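Local coordinates for protein 6-phosphogluconolactonase (Thermotoga maritima, PDB 1PBT) that hydrolyses 6-phosphogluconolactone to 6-phosphogluconate, the second step in the oxidative stage of the pentose phosphate pathway, at residues F38-I43 and L68-K73. Numbering follows the deposited sequence.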
ATOM      1  N   PHE A  38      -7.688 -11.393  12.065  1.00 14.59           N
ATOM      2  CA  PHE A  38      -8.133 -12.086  10.854  1.00 13.87           C
ATOM      3  C   PHE A  38      -7.282 -11.666   9.658  1.00 14.33           C
ATOM      4  O   PHE A  38      -6.775 -12.498   8.903  1.00 14.15           O
ATOM      5  CB  PHE A  38      -9.594 -11.766  10.545  1.00 14.78           C
ATOM      6  CG  PHE A  38     -10.154 -12.537   9.371  1.00 15.72           C
ATOM      7  CD1 PHE A  38     -10.659 -13.822   9.543  1.00 17.37           C
ATOM      8  CD2 PHE A  38     -10.158 -11.987   8.094  1.00 17.08           C
ATOM      9  CE1 PHE A  38     -11.162 -14.542   8.465  1.00 18.40           C
ATOM     10  CE2 PHE A  38     -10.659 -12.699   7.000  1.00 18.30           C
ATOM     11  CZ  PHE A  38     -11.162 -13.978   7.185  1.00 18.07           C
ATOM     12  N   VAL A  39      -7.146 -10.361   9.480  1.00 13.72           N
ATOM     13  CA  VAL A  39      -6.360  -9.832   8.371  1.00 11.72           C
ATOM     14  C   VAL A  39      -4.911 -10.317   8.427  1.00 10.65           C
ATOM     15  O   VAL A  39      -4.342 -10.755   7.427  1.00 11.18           O
ATOM     16  CB  VAL A  39      -6.374  -8.311   8.399  1.00  9.85           C
ATOM     17  CG1 VAL A  39      -5.500  -7.762   7.268  1.00 11.80           C
ATOM     18  CG2 VAL A  39      -7.799  -7.822   8.311  1.00 12.14           C
ATOM     19  N   VAL A  40      -4.321 -10.237   9.614  1.00 12.39           N
ATOM     20  CA  VAL A  40      -2.945 -10.668   9.808  1.00 12.62           C
ATOM     21  C   VAL A  40      -2.785 -12.123   9.387  1.00 13.11           C
ATOM     22  O   VAL A  40      -1.845 -12.473   8.675  1.00 11.77           O
ATOM     23  CB  VAL A  40      -2.518 -10.507  11.285  1.00 12.94           C
ATOM     24  CG1 VAL A  40      -1.202 -11.232  11.542  1.00 15.58           C
ATOM     25  CG2 VAL A  40      -2.370  -9.034  11.612  1.00 13.45           C
ATOM     26  N   GLU A  41      -3.706 -12.973   9.821  1.00 11.21           N
ATOM     27  CA  GLU A  41      -3.627 -14.383   9.461  1.00 11.70           C
ATOM     28  C   GLU A  41      -3.732 -14.574   7.943  1.00 11.11           C
ATOM     29  O   GLU A  41      -3.042 -15.410   7.364  1.00 12.08           O
ATOM     30  CB  GLU A  41      -4.724 -15.166  10.195  1.00 14.02           C
ATOM     31  CG  GLU A  41      -4.852 -16.633   9.813  1.00 16.95           C
ATOM     32  CD  GLU A  41      -3.542 -17.398   9.895  1.00 18.70           C
ATOM     33  OE1 GLU A  41      -2.648 -16.992  10.668  1.00 20.12           O
ATOM     34  OE2 GLU A  41      -3.416 -18.427   9.195  1.00 22.23           O
ATOM     35  N   LYS A  42      -4.592 -13.796   7.293  1.00 10.52           N
ATOM     36  CA  LYS A  42      -4.733 -13.909   5.849  1.00 11.28           C
ATOM     37  C   LYS A  42      -3.454 -13.482   5.116  1.00 10.98           C
ATOM     38  O   LYS A  42      -2.990 -14.163   4.198  1.00 11.11           O
ATOM     39  CB  LYS A  42      -5.933 -13.077   5.392  1.00 12.75           C
ATOM     40  CG  LYS A  42      -7.260 -13.754   5.654  1.00 15.02           C
ATOM     41  CD  LYS A  42      -7.453 -14.913   4.668  1.00 17.89           C
ATOM     42  CE  LYS A  42      -8.763 -15.634   4.897  1.00 22.12           C
ATOM     43  NZ  LYS A  42      -8.766 -16.296   6.231  1.00 21.76           N
ATOM     44  N   ILE A  43      -2.884 -12.351   5.526  1.00 11.17           N
ATOM     45  CA  ILE A  43      -1.658 -11.856   4.923  1.00 11.66           C
ATOM     46  C   ILE A  43      -0.537 -12.844   5.242  1.00 11.75           C
ATOM     47  O   ILE A  43       0.293 -13.143   4.397  1.00 11.69           O
ATOM     48  CB  ILE A  43      -1.299 -10.459   5.476  1.00 10.13           C
ATOM     49  CG1 ILE A  43      -2.376  -9.459   5.049  1.00 10.92           C
ATOM     50  CG2 ILE A  43       0.084 -10.026   4.984  1.00 12.20           C
ATOM     51  CD1 ILE A  43      -2.211  -8.089   5.656  1.00 12.12           C
ATOM     52  N   LEU A  68      -1.591   0.237   9.840  1.00 11.13           N
ATOM     53  CA  LEU A  68      -0.544   0.221  10.861  1.00 12.24           C
ATOM     54  C   LEU A  68      -0.629  -0.902  11.908  1.00 11.22           C
ATOM     55  O   LEU A  68       0.360  -1.607  12.135  1.00 10.76           O
ATOM     56  CB  LEU A  68      -0.460   1.597  11.547  1.00 11.03           C
ATOM     57  CG  LEU A  68      -0.044   2.726  10.583  1.00 12.39           C
ATOM     58  CD1 LEU A  68      -0.140   4.093  11.276  1.00 14.75           C
ATOM     59  CD2 LEU A  68       1.374   2.471  10.081  1.00 14.16           C
ATOM     60  N   PRO A  69      -1.795  -1.084  12.557  1.00 12.23           N
ATOM     61  CA  PRO A  69      -1.961  -2.136  13.573  1.00 11.93           C
ATOM     62  C   PRO A  69      -1.658  -3.520  12.999  1.00 10.89           C
ATOM     63  O   PRO A  69      -1.139  -4.402  13.682  1.00  9.76           O
ATOM     64  CB  PRO A  69      -3.435  -2.007  13.977  1.00 12.77           C
ATOM     65  CG  PRO A  69      -3.759  -0.585  13.680  1.00 15.15           C
ATOM     66  CD  PRO A  69      -3.046  -0.320  12.389  1.00 12.46           C
ATOM     67  N   VAL A  70      -2.025  -3.713  11.737  1.00 10.44           N
ATOM     68  CA  VAL A  70      -1.784  -4.972  11.069  1.00  9.31           C
ATOM     69  C   VAL A  70      -0.292  -5.192  10.885  1.00  9.12           C
ATOM     70  O   VAL A  70       0.202  -6.295  11.113  1.00  9.15           O
ATOM     71  CB  VAL A  70      -2.508  -5.015   9.707  1.00  9.32           C
ATOM     72  CG1 VAL A  70      -2.025  -6.212   8.870  1.00  8.81           C
ATOM     73  CG2 VAL A  70      -4.019  -5.112   9.952  1.00  9.83           C
ATOM     74  N   TYR A  71       0.427  -4.140  10.494  1.00  8.42           N
ATOM     75  CA  TYR A  71       1.864  -4.259  10.293  1.00  8.30           C
ATOM     76  C   TYR A  71       2.535  -4.563  11.629  1.00  9.00           C
ATOM     77  O   TYR A  71       3.490  -5.337  11.696  1.00 10.45           O
ATOM     78  CB  TYR A  71       2.466  -2.964   9.725  1.00  8.17           C
ATOM     79  CG  TYR A  71       1.857  -2.473   8.431  1.00  7.03           C
ATOM     80  CD1 TYR A  71       1.286  -3.368   7.516  1.00  7.68           C
ATOM     81  CD2 TYR A  71       1.905  -1.118   8.091  1.00  7.80           C
ATOM     82  CE1 TYR A  71       0.780  -2.919   6.291  1.00  7.64           C
ATOM     83  CE2 TYR A  71       1.395  -0.652   6.856  1.00  6.64           C
ATOM     84  CZ  TYR A  71       0.839  -1.567   5.970  1.00  6.19           C
ATOM     85  OH  TYR A  71       0.347  -1.125   4.763  1.00  7.98           O
ATOM     86  N   GLU A  72       2.022  -3.943  12.682  1.00  9.85           N
ATOM     87  CA  GLU A  72       2.549  -4.111  14.030  1.00 12.17           C
ATOM     88  C   GLU A  72       2.588  -5.589  14.409  1.00 12.23           C
ATOM     89  O   GLU A  72       3.577  -6.077  14.974  1.00 11.18           O
ATOM     90  CB  GLU A  72       1.668  -3.321  14.998  1.00 16.27           C
ATOM     91  CG  GLU A  72       2.167  -3.251  16.419  1.00 20.40           C
ATOM     92  CD  GLU A  72       1.551  -2.089  17.168  1.00 23.74           C
ATOM     93  OE1 GLU A  72       0.357  -1.791  16.927  1.00 25.24           O
ATOM     94  OE2 GLU A  72       2.259  -1.477  17.996  1.00 25.43           O
ATOM     95  N   LYS A  73       1.519  -6.303  14.077  1.00 12.55           N
ATOM     96  CA  LYS A  73       1.425  -7.731  14.363  1.00 14.48           C
ATOM     97  C   LYS A  73       2.277  -8.536  13.387  1.00 13.24           C
ATOM     98  O   LYS A  73       2.930  -9.503  13.776  1.00 12.99           O
ATOM     99  CB  LYS A  73      -0.029  -8.194  14.264  1.00 17.98           C
ATOM    100  CG  LYS A  73      -0.969  -7.556  15.274  1.00 23.78           C
ATOM    101  CD  LYS A  73      -0.714  -8.072  16.676  1.00 29.17           C
ATOM    102  CE  LYS A  73      -1.864  -7.717  17.605  1.00 32.11           C
ATOM    103  NZ  LYS A  73      -1.731  -8.396  18.926  1.00 36.37           N
TER
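Val-70 pushes its two methyl groups in among Val-39, Val-40 and Ile-43, joining helices 35-53 and 67-74, which pack side by side on a mostly parallel sheet in the alpha/beta fold of this sugar-phosphate isomerase and lactonase family. The axes of the short helical segments cross at -58°, and at this steep crossing the contact is confined to about one turn of each segment. Valine suits the crossing point because its compact branches keep their methyls near the backbone and fill the space where the axes pass 9.5 Å apart; the CA atoms of Val-40 and Val-70 are 5.9 Å from each other. The longer Ile-43 reaches in from one turn after Val-39: with its CG1 anti to the carbonyl carbon (chi1 -65°) and the chain then extended, CD1 arrives 3.7 Å from Val-70 CG1. The same methyl also meets Val-40 CG2 at 3.9 Å. Val-39 CG1 sits between the two methyls of Val-70, 4.1 Å from each of CG1 and CG2, the two side chains crossing at about a right angle. The sheet closes this apolar cluster from beneath: Leu-206 of strand 202-208 touches both Val-39 and Val-70, and Leu-204 touches Ile-43. Tyr-71 leaves its helix in another direction, packing on Val-109 of helix 102-111 and hydrogen-bonding through its hydroxyl to the carbonyl of Ala-62. At the solvent side of the interface stands Lys-73, a residue that can serve both environments: the aliphatic base of its chain packs on valine, while the bend at chi2 (-71°) helps carry the ammonium group away from helix 35-53. Its contact is made by CB, which sits 3.6 Å from Val-40 CG2, the same methyl that lies 3.8 Å from the carbonyl O of Val-70.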